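Local atomic coordinates of ABC-type branched-chain amino acid transport systems periplasmic component-like protein (Thermomonospora curvata, PDB entry 4N03), a protein that probably binds fatty acids outside the cell membrane and delivers them to an ABC transporter, here holding palmitic acid. Residues Q55-Y60 / A102-L107; G69-T74 / K327-K332; M111-K116 / E177-G182; I127-T132 / V311-G316. All blocks are in the same frame, centred on the assembly; numbering follows the deposited sequence.

Interaction 1 (Q55-Y60 / A102-L107); sequences QAQQLY and AIPHFL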
# COMPACT_ATOMS: atom_id res chain seq x y z
N GLN A 55 0.48 -11.65 7.83
CA GLN A 55 1.36 -12.27 8.79
C GLN A 55 2.10 -11.27 9.61
O GLN A 55 2.35 -11.50 10.82
CB GLN A 55 2.35 -13.24 8.08
CG GLN A 55 1.63 -14.48 7.60
CD GLN A 55 2.52 -15.59 7.06
OE1 GLN A 55 2.07 -16.75 6.98
NE2 GLN A 55 3.72 -15.28 6.66
N ALA A 56 2.51 -10.14 9.03
CA ALA A 56 3.17 -9.12 9.79
C ALA A 56 2.28 -8.47 10.83
O ALA A 56 2.73 -8.16 11.94
CB ALA A 56 3.82 -8.07 8.91
N GLN A 57 1.01 -8.30 10.49
CA GLN A 57 0.02 -7.82 11.47
C GLN A 57 -0.10 -8.85 12.61
O GLN A 57 -0.11 -8.44 13.76
CB GLN A 57 -1.35 -7.60 10.82
CG GLN A 57 -1.39 -6.41 9.86
CD GLN A 57 -2.54 -5.48 10.09
OE1 GLN A 57 -3.50 -5.78 10.77
NE2 GLN A 57 -2.46 -4.31 9.46
N GLN A 58 -0.23 -10.12 12.28
CA GLN A 58 -0.36 -11.14 13.32
C GLN A 58 0.92 -11.15 14.23
O GLN A 58 0.81 -11.33 15.46
CB GLN A 58 -0.75 -12.55 12.75
CG GLN A 58 -2.06 -12.72 11.91
CD GLN A 58 -3.44 -12.73 12.65
OE1 GLN A 58 -3.54 -12.91 13.85
NE2 GLN A 58 -4.53 -12.53 11.88
N LEU A 59 2.09 -10.95 13.67
CA LEU A 59 3.30 -10.85 14.45
C LEU A 59 3.22 -9.72 15.46
O LEU A 59 3.51 -9.92 16.67
CB LEU A 59 4.50 -10.63 13.52
CG LEU A 59 5.84 -10.46 14.25
CD1 LEU A 59 6.31 -11.64 15.05
CD2 LEU A 59 6.90 -10.04 13.24
N TYR A 60 2.81 -8.55 15.00
CA TYR A 60 2.67 -7.40 15.88
C TYR A 60 1.66 -7.72 17.02
O TYR A 60 1.92 -7.46 18.20
CB TYR A 60 2.21 -6.15 15.07
CG TYR A 60 2.49 -4.85 15.78
CD1 TYR A 60 1.68 -4.41 16.84
CD2 TYR A 60 3.56 -4.05 15.43
CE1 TYR A 60 1.99 -3.22 17.52
CE2 TYR A 60 3.88 -2.91 16.09
CZ TYR A 60 3.07 -2.47 17.13
OH TYR A 60 3.41 -1.33 17.79
N ALA A 102 -12.62 -2.68 14.37
CA ALA A 102 -11.92 -1.93 13.33
C ALA A 102 -11.37 -2.94 12.33
O ALA A 102 -11.31 -4.15 12.63
CB ALA A 102 -10.79 -1.12 13.95
N ILE A 103 -10.94 -2.42 11.18
CA ILE A 103 -10.35 -3.21 10.08
C ILE A 103 -8.98 -2.62 9.79
O ILE A 103 -8.83 -1.72 8.96
CB ILE A 103 -11.23 -3.24 8.85
CG1 ILE A 103 -12.55 -3.90 9.20
CG2 ILE A 103 -10.51 -3.99 7.75
CD1 ILE A 103 -13.54 -3.91 8.04
N PRO A 104 -7.93 -3.13 10.47
CA PRO A 104 -6.59 -2.58 10.28
C PRO A 104 -5.82 -3.03 9.07
O PRO A 104 -4.72 -2.57 8.85
CB PRO A 104 -5.86 -3.00 11.54
CG PRO A 104 -6.50 -4.30 11.92
CD PRO A 104 -7.96 -4.02 11.66
N HIS A 105 -6.41 -3.92 8.28
CA HIS A 105 -5.87 -4.23 6.96
C HIS A 105 -7.02 -4.57 6.05
O HIS A 105 -7.73 -5.54 6.26
CB HIS A 105 -4.85 -5.39 7.00
CG HIS A 105 -4.42 -5.84 5.64
ND1 HIS A 105 -4.00 -4.98 4.66
CD2 HIS A 105 -4.36 -7.08 5.10
CE1 HIS A 105 -3.74 -5.67 3.57
NE2 HIS A 105 -3.93 -6.95 3.80
N PHE A 106 -7.22 -3.75 5.00
CA PHE A 106 -8.20 -4.01 3.96
C PHE A 106 -7.45 -3.78 2.64
O PHE A 106 -7.13 -2.62 2.28
CB PHE A 106 -9.35 -3.04 4.10
CG PHE A 106 -10.64 -3.55 3.51
CD1 PHE A 106 -10.68 -4.22 2.29
CD2 PHE A 106 -11.83 -3.31 4.14
CE1 PHE A 106 -11.88 -4.68 1.78
CE2 PHE A 106 -13.02 -3.79 3.65
CZ PHE A 106 -13.06 -4.47 2.45
N LEU A 107 -7.11 -4.85 1.94
CA LEU A 107 -6.28 -4.75 0.74
C LEU A 107 -7.13 -4.31 -0.45
O LEU A 107 -8.17 -4.89 -0.71
CB LEU A 107 -5.64 -6.10 0.42
CG LEU A 107 -4.57 -6.05 -0.67
CD1 LEU A 107 -3.47 -7.05 -0.33
CD2 LEU A 107 -5.13 -6.34 -2.05
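Q57 reaches from helix 47-66 to the backbone of P104 with its side-chain amide. Its NE2 donates to P104 O at 2.9 Å, with an N-H...O angle of 154°. The donor sits well above the carbonyl plane of P104. Q57 NE2 also lies 3.6 Å from H105 CB. The other end of the amide, OE1, meets the rim of the proline ring, 3.5 Å from P104 CG. The Q57 chain is bent at chi2 (-130°), which turns the amide toward the corner at P104. OE1 has a polar partner of its own in Y61 OH, one helical turn further on. The amide is therefore held at both ends and its flip is fixed. A leucine in its place would probably leave the buried P104 O, and Y61 OH, without these bonds. H105 is anchored separately, by NE2 to T40 OG1. The chain turns a corner at P104, and the Q57 bond falls exactly there. Beyond the corner, residues 105-107 run beside strands 33-40 and 126-129 in the parallel sheet. Helix 47-66 covers this side of the sheet, and helix 309-330 touches P104 through V321.

Interaction 2 (G69-T74 / K327-K332); sequences GVCGRT and KACANK
C71 and C329 are joined by a disulfide bond. The side chain of C71 can be followed outward from its backbone. Its CB lies 3.0 Å from C329 SG. C71 CB is also 3.5 Å from C329 CB, tighter than usual for two carbons, as the covalent link demands. Its chi1 of -118° lies away from the staggered positions, perhaps the price of closing the bridge from a tight turn. C71 SG then meets C329 SG at 2.0 Å, with a chi3 of 87°, close to the 90° that a relaxed disulfide prefers. On the far side, C329 SG stands anti to its own backbone N on the last turns of helix 309-330. V70 adds a modest apolar contact, with CG1 at 4.0 Å from C329 CB.

C71 sits in a type I' turn from V70 to R73, closed by backbone bonds in both directions between those two residues. R73 NH1 folds back on C71 O in a weak bond, while its stronger partner is D21, in a salt bridge. Just past C329 the helix ends in a Schellman motif, with K332 N bonded to C329 O. The loop before strand 74-81 is thus tied covalently to the end of a helix more than 250 residues later. Such a bond generally forms in an oxidising environment, which is consistent with a protein carrying an export signal.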
# COMPACT_ATOMS: atom_id res chain seq x y z
N GLY A 69 -1.65 -7.58 26.12
CA GLY A 69 -2.72 -7.02 25.31
C GLY A 69 -2.85 -5.53 25.49
O GLY A 69 -1.91 -4.84 25.77
N VAL A 70 -4.05 -5.02 25.24
CA VAL A 70 -4.42 -3.58 25.35
C VAL A 70 -5.55 -3.47 26.36
O VAL A 70 -6.56 -4.16 26.22
CB VAL A 70 -4.90 -2.94 24.03
CG1 VAL A 70 -5.28 -1.50 24.26
CG2 VAL A 70 -3.78 -3.05 23.00
N CYS A 71 -5.37 -2.67 27.40
CA CYS A 71 -6.47 -2.50 28.36
C CYS A 71 -6.80 -3.89 28.96
O CYS A 71 -7.94 -4.18 29.26
CB CYS A 71 -7.68 -1.75 27.64
SG CYS A 71 -8.06 -0.14 28.41
N GLY A 72 -5.78 -4.77 29.11
CA GLY A 72 -5.97 -6.13 29.59
C GLY A 72 -6.73 -7.08 28.69
O GLY A 72 -7.16 -8.20 29.11
N ARG A 73 -6.90 -6.68 27.43
CA ARG A 73 -7.64 -7.44 26.47
C ARG A 73 -6.71 -7.95 25.36
O ARG A 73 -5.81 -7.25 24.88
CB ARG A 73 -8.74 -6.57 25.86
CG ARG A 73 -9.83 -6.22 26.88
CD ARG A 73 -10.75 -5.13 26.34
NE ARG A 73 -11.85 -4.81 27.23
CZ ARG A 73 -11.75 -4.06 28.31
NH1 ARG A 73 -10.63 -3.51 28.67
NH2 ARG A 73 -12.84 -3.82 29.02
N THR A 74 -6.94 -9.19 24.98
CA THR A 74 -6.17 -9.83 23.91
C THR A 74 -6.71 -9.40 22.55
O THR A 74 -7.89 -9.40 22.35
CB THR A 74 -6.23 -11.37 24.01
OG1 THR A 74 -7.55 -11.85 23.75
CG2 THR A 74 -5.85 -11.85 25.35
N LYS A 327 -4.50 4.58 23.28
CA LYS A 327 -4.99 5.90 23.67
C LYS A 327 -6.48 5.83 24.01
O LYS A 327 -6.96 6.43 24.99
CB LYS A 327 -4.74 6.92 22.55
CG LYS A 327 -3.32 7.47 22.38
CD LYS A 327 -3.31 8.44 21.20
CE LYS A 327 -1.93 8.78 20.69
NZ LYS A 327 -1.45 7.74 19.74
N ALA A 328 -7.25 5.09 23.21
CA ALA A 328 -8.66 4.92 23.50
C ALA A 328 -8.92 4.23 24.83
O ALA A 328 -9.80 4.60 25.59
CB ALA A 328 -9.33 4.20 22.35
N CYS A 329 -8.13 3.19 25.12
CA CYS A 329 -8.13 2.50 26.41
C CYS A 329 -7.94 3.46 27.56
O CYS A 329 -8.65 3.39 28.58
CB CYS A 329 -6.94 1.45 26.44
SG CYS A 329 -6.37 0.91 28.05
N ALA A 330 -6.93 4.31 27.42
CA ALA A 330 -6.60 5.24 28.49
C ALA A 330 -7.76 6.22 28.70
O ALA A 330 -7.93 6.69 29.80
CB ALA A 330 -5.33 6.00 28.15
N ASN A 331 -8.55 6.51 27.66
CA ASN A 331 -9.78 7.31 27.80
C ASN A 331 -10.99 6.47 28.21
O ASN A 331 -12.13 6.96 28.17
CB ASN A 331 -10.06 7.99 26.47
CG ASN A 331 -9.13 9.13 26.20
OD1 ASN A 331 -8.66 9.81 27.14
ND2 ASN A 331 -8.86 9.38 24.91
N LYS A 332 -10.75 5.21 28.55
CA LYS A 332 -11.81 4.29 28.92
C LYS A 332 -12.91 4.17 27.87
O LYS A 332 -14.10 4.05 28.18
CB LYS A 332 -12.35 4.64 30.30
CG LYS A 332 -11.29 4.47 31.37
CD LYS A 332 -11.92 4.14 32.70
CE LYS A 332 -10.85 3.98 33.75
NZ LYS A 332 -10.05 2.73 33.59

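Interaction 3 (M111-K116 / E177-G182); sequences MVSAVK and EGDYGG. With PLM (palmitic acid), chain B.
S113 and D179 face each other between helices 109-122 and 179-195, and their side chains alone make the direct contact. S113 OG and D179 OD2 are modelled 2.3 Å apart. That is too short for an ordinary hydrogen bond, so the nature of the pair is doubtful. Both side chains place their outer atom anti to the carbonyl carbon, S113 with OG and D179 with CG. S113 OG also has a weak bond back to S109 O, one turn earlier in its helix.

Y180, next to D179, turns the other way. Its CG stands anti to the backbone N (chi1 160°), which carries the ring to the head of the bound palmitic acid. C2 of the fatty acid lies over one ring face, 3.6 Å from Y180 CD2. Y180 CB is also 3.6 Å from the carboxyl oxygen O1. The ring is fixed at its far end by a bond from OH to A230 O. A glycine here would probably open a gap beside the fatty acid head and leave A230 O without this partner.

The fatty acid is further hydrogen-bonded to Y148 OH, Y84 OH and S109 OG. The chemistry is thus mixed: hydroxyl groups grip the acid head, while an aromatic face packs against the first methylene of the chain.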
# COMPACT_ATOMS: atom_id res chain seq x y z
N MSE A 111 -11.81 -2.61 -3.73
CA MSE A 111 -12.45 -3.34 -2.68
C MSE A 111 -12.91 -2.40 -1.56
O MSE A 111 -14.06 -2.47 -1.12
CB MSE A 111 -11.55 -4.45 -2.09
CG MSE A 111 -11.28 -5.58 -3.08
SE MSE A 111 -9.58 -5.20 -4.06
CE MSE A 111 -10.26 -5.49 -5.90
N VAL A 112 -12.04 -1.51 -1.11
CA VAL A 112 -12.43 -0.58 -0.07
C VAL A 112 -13.45 0.45 -0.65
O VAL A 112 -14.38 0.79 0.05
CB VAL A 112 -11.23 0.14 0.55
CG1 VAL A 112 -11.68 1.00 1.71
CG2 VAL A 112 -10.22 -0.84 1.08
N SER A 113 -13.29 0.87 -1.89
CA SER A 113 -14.27 1.80 -2.52
C SER A 113 -15.65 1.22 -2.45
O SER A 113 -16.62 1.98 -2.22
CB SER A 113 -13.91 2.12 -3.99
OG SER A 113 -12.89 3.05 -3.95
N ALA A 114 -15.79 -0.09 -2.65
CA ALA A 114 -17.10 -0.71 -2.71
C ALA A 114 -17.82 -0.67 -1.37
O ALA A 114 -19.05 -0.79 -1.32
CB ALA A 114 -17.01 -2.12 -3.21
N VAL A 115 -17.08 -0.51 -0.28
CA VAL A 115 -17.67 -0.50 1.07
C VAL A 115 -17.49 0.83 1.77
O VAL A 115 -17.81 0.97 2.92
CB VAL A 115 -17.15 -1.65 1.95
CG1 VAL A 115 -17.62 -2.98 1.41
CG2 VAL A 115 -15.66 -1.62 2.09
N LYS A 116 -17.09 1.86 1.02
CA LYS A 116 -16.82 3.17 1.60
C LYS A 116 -18.06 3.74 2.31
O LYS A 116 -17.99 4.28 3.40
CB LYS A 116 -16.21 4.08 0.54
CG LYS A 116 -15.70 5.37 1.06
CD LYS A 116 -15.03 6.14 -0.07
CE LYS A 116 -14.54 7.47 0.43
NZ LYS A 116 -15.69 8.41 0.56
N GLU A 177 -7.48 -0.64 -14.65
CA GLU A 177 -8.62 0.24 -14.76
C GLU A 177 -9.22 0.52 -13.38
O GLU A 177 -9.28 -0.35 -12.49
CB GLU A 177 -9.66 -0.38 -15.73
CG GLU A 177 -10.24 -1.72 -15.28
CD GLU A 177 -11.43 -2.26 -16.05
OE1 GLU A 177 -11.69 -1.86 -17.17
OE2 GLU A 177 -12.12 -3.12 -15.48
N GLY A 178 -9.68 1.76 -13.19
CA GLY A 178 -10.35 2.14 -11.97
C GLY A 178 -9.43 2.80 -10.94
O GLY A 178 -8.42 3.40 -11.29
N ASP A 179 -9.80 2.68 -9.69
CA ASP A 179 -9.23 3.48 -8.59
C ASP A 179 -7.75 3.46 -8.46
O ASP A 179 -7.14 4.46 -8.07
CB ASP A 179 -9.72 2.88 -7.21
CG ASP A 179 -11.05 3.37 -6.78
OD1 ASP A 179 -11.72 4.14 -7.53
OD2 ASP A 179 -11.49 3.00 -5.72
N TYR A 180 -7.13 2.29 -8.64
CA TYR A 180 -5.67 2.17 -8.45
C TYR A 180 -4.96 2.73 -9.70
O TYR A 180 -4.30 3.77 -9.62
CB TYR A 180 -5.29 0.71 -8.15
CG TYR A 180 -3.86 0.31 -8.37
CD1 TYR A 180 -2.79 1.18 -8.25
CD2 TYR A 180 -3.55 -1.00 -8.67
CE1 TYR A 180 -1.47 0.77 -8.44
CE2 TYR A 180 -2.25 -1.44 -8.81
CZ TYR A 180 -1.22 -0.57 -8.71
OH TYR A 180 0.10 -0.98 -8.86
N GLY A 181 -5.08 2.06 -10.83
CA GLY A 181 -4.34 2.50 -11.99
C GLY A 181 -4.73 3.87 -12.46
O GLY A 181 -3.90 4.62 -12.93
N GLY A 182 -6.02 4.19 -12.33
CA GLY A 182 -6.52 5.50 -12.74
C GLY A 182 -5.98 6.61 -11.88
O GLY A 182 -5.74 7.71 -12.38
C1 PLM B . -4.72 -1.39 -5.22
O1 PLM B . -4.62 -0.24 -4.71
O2 PLM B . -5.79 -1.94 -5.53
C2 PLM B . -3.47 -2.24 -5.30
C3 PLM B . -3.24 -2.89 -3.87
C4 PLM B . -1.91 -3.59 -3.74
C5 PLM B . -1.73 -4.25 -2.42
C6 PLM B . -0.37 -4.92 -2.11
C7 PLM B . 0.55 -3.94 -1.40
C8 PLM B . 1.97 -4.39 -1.21
C9 PLM B . 2.80 -3.56 -0.25
CA PLM B . 3.57 -2.38 -0.90
CB PLM B . 4.11 -1.46 0.26
CC PLM B . 3.70 0.03 0.04
CD PLM B . 3.70 0.87 1.30
CE PLM B . 3.26 2.32 1.15
CF PLM B . 2.70 2.86 2.48
CG PLM B . 3.75 3.38 3.44

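Interaction 4 (I127-T132 / V311-G316); sequences IPSAWT and VVNGYG. With PLM (palmitic acid), chain B.
N313 sends one end of its amide to S129 and sets the other at the edge of the W131 ring, beside a bound fatty acid. It lies on helix 309-330 of a periplasmic binding protein fold, and it reaches strand 126-129 of the parallel sheet. ND2 donates to S129 OG at 2.7 Å, with an N-H...O angle of 141°. S129 OG lies almost in the plane of the amide. At the other end, a water lies within hydrogen-bonding distance of both N313 OD1 and P128 O. OD1 is in the plane of the W131 ring at its edge, 3.6 Å from W131 CZ2, with the ring and amide planes 63° apart. CG anti to the backbone N (chi1 -178°) carries the amide off the helix toward S129.

W131 itself is held by NE1, which bonds to T144 OG1. S129 C sits near the rim over one face of its ring, and carbon CE of the palmitic acid near the rim over the other. The indole is thus a flat wall of the lipid pocket, and N313 OD1 borders its rim. Closer to the acid head, carbon CC of the palmitic acid is 3.8 Å from W131 CH2.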
# COMPACT_ATOMS: atom_id res chain seq x y z
N ILE A 127 -7.78 0.73 7.77
CA ILE A 127 -6.49 1.06 7.26
C ILE A 127 -6.23 0.26 6.01
O ILE A 127 -5.87 -0.95 6.07
CB ILE A 127 -5.34 0.82 8.27
CG1 ILE A 127 -5.63 1.46 9.61
CG2 ILE A 127 -4.01 1.27 7.68
CD1 ILE A 127 -4.67 1.06 10.72
N PRO A 128 -6.47 0.84 4.84
CA PRO A 128 -6.24 0.08 3.60
C PRO A 128 -4.77 -0.17 3.28
O PRO A 128 -3.90 0.58 3.67
CB PRO A 128 -6.84 0.99 2.52
CG PRO A 128 -7.68 1.98 3.23
CD PRO A 128 -7.02 2.17 4.54
N SER A 129 -4.52 -1.26 2.57
CA SER A 129 -3.30 -1.38 1.71
C SER A 129 -3.77 -1.09 0.28
O SER A 129 -4.15 -1.94 -0.52
CB SER A 129 -2.63 -2.73 1.85
OG SER A 129 -2.19 -2.95 3.16
N ALA A 130 -3.90 0.21 0.02
CA ALA A 130 -4.55 0.80 -1.10
C ALA A 130 -4.32 2.31 -1.01
O ALA A 130 -4.44 2.87 0.07
CB ALA A 130 -6.01 0.52 -1.08
N TRP A 131 -3.93 2.92 -2.09
CA TRP A 131 -3.47 4.29 -2.05
C TRP A 131 -4.13 5.22 -3.07
O TRP A 131 -3.59 6.23 -3.44
CB TRP A 131 -1.93 4.32 -2.08
CG TRP A 131 -1.36 3.65 -0.87
CD1 TRP A 131 -1.28 4.23 0.32
CD2 TRP A 131 -0.97 2.27 -0.68
NE1 TRP A 131 -0.81 3.35 1.27
CE2 TRP A 131 -0.65 2.12 0.67
CE3 TRP A 131 -0.89 1.15 -1.52
CZ2 TRP A 131 -0.22 0.90 1.20
CZ3 TRP A 131 -0.45 -0.03 -0.99
CH2 TRP A 131 -0.12 -0.15 0.35
N THR A 132 -5.33 4.85 -3.51
CA THR A 132 -6.08 5.74 -4.34
C THR A 132 -6.55 6.97 -3.57
O THR A 132 -6.95 6.92 -2.42
CB THR A 132 -7.28 4.99 -4.94
OG1 THR A 132 -7.97 5.87 -5.84
CG2 THR A 132 -8.29 4.52 -3.92
N VAL A 311 5.65 -6.91 4.38
CA VAL A 311 5.92 -7.12 5.80
C VAL A 311 5.96 -5.75 6.52
O VAL A 311 5.41 -5.59 7.60
CB VAL A 311 7.21 -7.95 6.01
CG1 VAL A 311 7.55 -8.06 7.50
CG2 VAL A 311 7.06 -9.34 5.39
N VAL A 312 6.71 -4.83 5.95
CA VAL A 312 6.81 -3.48 6.53
C VAL A 312 5.42 -2.83 6.63
O VAL A 312 5.05 -2.30 7.65
CB VAL A 312 7.77 -2.57 5.70
CG1 VAL A 312 7.97 -1.25 6.41
CG2 VAL A 312 9.12 -3.24 5.51
N ASN A 313 4.66 -2.92 5.54
CA ASN A 313 3.34 -2.34 5.49
C ASN A 313 2.40 -2.90 6.53
O ASN A 313 1.69 -2.17 7.21
CB ASN A 313 2.76 -2.53 4.08
CG ASN A 313 1.39 -1.91 3.92
OD1 ASN A 313 1.18 -0.69 4.14
ND2 ASN A 313 0.48 -2.70 3.53
N GLY A 314 2.42 -4.24 6.69
CA GLY A 314 1.53 -4.82 7.68
C GLY A 314 1.95 -4.49 9.09
O GLY A 314 1.09 -4.22 9.93
N TYR A 315 3.23 -4.58 9.41
CA TYR A 315 3.67 -4.27 10.76
C TYR A 315 3.30 -2.83 11.10
O TYR A 315 2.84 -2.55 12.18
CB TYR A 315 5.17 -4.50 10.85
CG TYR A 315 5.70 -4.79 12.24
CD1 TYR A 315 5.40 -5.98 12.86
CD2 TYR A 315 6.47 -3.90 12.88
CE1 TYR A 315 5.96 -6.33 14.12
CE2 TYR A 315 7.00 -4.20 14.13
CZ TYR A 315 6.70 -5.39 14.76
OH TYR A 315 7.31 -5.70 15.99
N GLY A 316 3.51 -1.93 10.15
CA GLY A 316 3.13 -0.54 10.34
C GLY A 316 1.66 -0.33 10.57
O GLY A 316 1.29 0.52 11.40
C1 PLM B . -4.72 -1.39 -5.22
O1 PLM B . -4.62 -0.24 -4.71
O2 PLM B . -5.79 -1.94 -5.53
C2 PLM B . -3.47 -2.24 -5.30
C3 PLM B . -3.24 -2.89 -3.87
C4 PLM B . -1.91 -3.59 -3.74
C5 PLM B . -1.73 -4.25 -2.42
C6 PLM B . -0.37 -4.92 -2.11
C7 PLM B . 0.55 -3.94 -1.40
C8 PLM B . 1.97 -4.39 -1.21
C9 PLM B . 2.80 -3.56 -0.25
CA PLM B . 3.57 -2.38 -0.90
CB PLM B . 4.11 -1.46 0.26
CC PLM B . 3.70 0.03 0.04
CD PLM B . 3.70 0.87 1.30
CE PLM B . 3.26 2.32 1.15
CF PLM B . 2.70 2.86 2.48
CG PLM B . 3.75 3.38 3.44
O HOH W 1 -1.26 0.78 4.70

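Overall arrangement
Interactions 1 and 4 are closest, with centres about 8 Å apart. They share the four-stranded parallel sheet, where strands 103-107 and 126-129 are neighbours. I103 O and I127 N are 2.9 Å apart, probably hydrogen-bonded. Interaction 3 packs against interaction 1 through F106, whose CD1 is 3.6 Å from V112 CG2. It also meets interaction 4, with D179 O 2.8 Å from T132 OG1. Interactions 3 and 4 both touch the palmitic acid, one near its acid head and the other along its chain. The side chain of H105, in interaction 1, is about 6 Å from the bound palmitic acid. Interaction 2 stands apart, its centre about 23 Å from that of interaction 4, but interactions 2 and 4 both use helix 309-330.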